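Side-chain contact in molybdenum ABC transporter, periplasmic molybdenum-binding protein (PDB 4RXL), which binds tungstate in this crystal and probably serves as the periplasmic molybdate- and tungstate-capturing component of an ABC importer: residues 66-70 and 71-75. Numbering follows the deposited sequence.
Sequences YLVEK and GLVKP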
# COMPACT_ATOMS: atom_id res chain seq x y z
N TYR A 66 3.65 -9.87 -12.37
CA TYR A 66 3.72 -9.21 -13.66
C TYR A 66 5.17 -9.17 -14.18
O TYR A 66 5.44 -9.52 -15.33
CB TYR A 66 3.19 -7.80 -13.50
CG TYR A 66 3.17 -6.96 -14.74
CD1 TYR A 66 2.11 -7.03 -15.62
CD2 TYR A 66 4.20 -6.06 -15.02
CE1 TYR A 66 2.07 -6.26 -16.77
CE2 TYR A 66 4.17 -5.26 -16.16
CZ TYR A 66 3.10 -5.37 -17.02
OH TYR A 66 3.07 -4.64 -18.19
N LEU A 67 6.08 -8.77 -13.30
CA LEU A 67 7.51 -8.80 -13.63
C LEU A 67 8.10 -10.17 -13.82
O LEU A 67 8.97 -10.34 -14.63
CB LEU A 67 8.31 -8.01 -12.59
CG LEU A 67 7.91 -6.54 -12.46
CD1 LEU A 67 8.74 -5.91 -11.35
CD2 LEU A 67 8.04 -5.77 -13.77
N VAL A 68 7.61 -11.16 -13.08
CA VAL A 68 8.06 -12.52 -13.30
C VAL A 68 7.61 -12.99 -14.68
O VAL A 68 8.38 -13.55 -15.45
CB VAL A 68 7.52 -13.47 -12.21
CG1 VAL A 68 7.81 -14.93 -12.54
CG2 VAL A 68 8.09 -13.11 -10.85
N GLU A 69 6.35 -12.73 -14.98
CA GLU A 69 5.77 -13.14 -16.26
C GLU A 69 6.49 -12.54 -17.45
O GLU A 69 6.62 -13.19 -18.49
CB GLU A 69 4.29 -12.76 -16.29
CG GLU A 69 3.42 -13.72 -15.49
CD GLU A 69 1.97 -13.27 -15.41
OE1 GLU A 69 1.60 -12.30 -16.11
OE2 GLU A 69 1.21 -13.89 -14.64
N LYS A 70 6.95 -11.29 -17.30
CA LYS A 70 7.68 -10.60 -18.36
C LYS A 70 9.14 -11.01 -18.44
O LYS A 70 9.86 -10.57 -19.32
CB LYS A 70 7.60 -9.08 -18.19
CG LYS A 70 6.23 -8.46 -18.14
CD LYS A 70 5.43 -8.56 -19.40
CE LYS A 70 4.03 -8.01 -19.15
NZ LYS A 70 3.34 -7.49 -20.36
N GLY A 71 9.60 -11.85 -17.52
CA GLY A 71 10.96 -12.38 -17.57
C GLY A 71 12.01 -11.50 -16.91
O GLY A 71 13.19 -11.76 -17.08
N LEU A 72 11.59 -10.49 -16.17
CA LEU A 72 12.50 -9.56 -15.50
C LEU A 72 12.87 -9.95 -14.08
O LEU A 72 13.81 -9.39 -13.52
CB LEU A 72 11.88 -8.16 -15.46
CG LEU A 72 11.49 -7.64 -16.85
CD1 LEU A 72 10.57 -6.44 -16.75
CD2 LEU A 72 12.75 -7.34 -17.67
N VAL A 73 12.11 -10.86 -13.48
CA VAL A 73 12.40 -11.41 -12.15
C VAL A 73 12.24 -12.92 -12.28
O VAL A 73 11.28 -13.36 -12.86
CB VAL A 73 11.40 -10.90 -11.11
CG1 VAL A 73 11.70 -11.51 -9.75
CG2 VAL A 73 11.42 -9.39 -11.05
N LYS A 74 13.18 -13.70 -11.74
CA LYS A 74 13.01 -15.16 -11.72
C LYS A 74 12.01 -15.53 -10.62
O LYS A 74 11.95 -14.86 -9.60
CB LYS A 74 14.36 -15.85 -11.51
CG LYS A 74 15.37 -15.49 -12.58
CD LYS A 74 16.79 -15.88 -12.21
CE LYS A 74 17.73 -15.48 -13.34
NZ LYS A 74 19.15 -15.82 -13.06
N PRO A 75 11.20 -16.59 -10.82
CA PRO A 75 10.10 -16.86 -9.90
C PRO A 75 10.55 -17.13 -8.45
O PRO A 75 9.82 -16.82 -7.52
CB PRO A 75 9.43 -18.11 -10.51
CG PRO A 75 9.91 -18.16 -11.92
CD PRO A 75 11.30 -17.62 -11.87
O HOH W 1 10.93 -14.91 -15.12
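Val68 and Val73 meet at about a right angle, CG2 of Val68 lying 4.0 Å from CB of Val73, while CG1 of Val68 turns to the ring of Pro75 and stops 3.9 Å from its CG. That split follows from chi1 of 171°, which sets CG1 anti to the backbone N and CG2 beside it. CG2 of Val73 rests 3.7 Å from CB of Leu67, and the leucine ends of Leu67 and Leu72 touch through CD2 and CD1. Beside these apolar contacts, backbone bonds tie the turn to the helix. Leu72 N donates to Leu67 O at 3.0 Å, and Val73 N adds a weak bond to the same oxygen. Gly71 N reaches Val68 O at 2.9 Å. A water donates to both Val68 O and Val73 O, bridging the two carbonyls, and Val68 CA makes a CA-H...O contact of 3.4 Å with Val73 O. Further out, Val78 of strand 78-91 packs against both valines. With its phi of 87°, Gly71 turns the chain out of helix 61-69, and the paired bonds from Gly71 and Leu72 into the last turn define a Schellman motif.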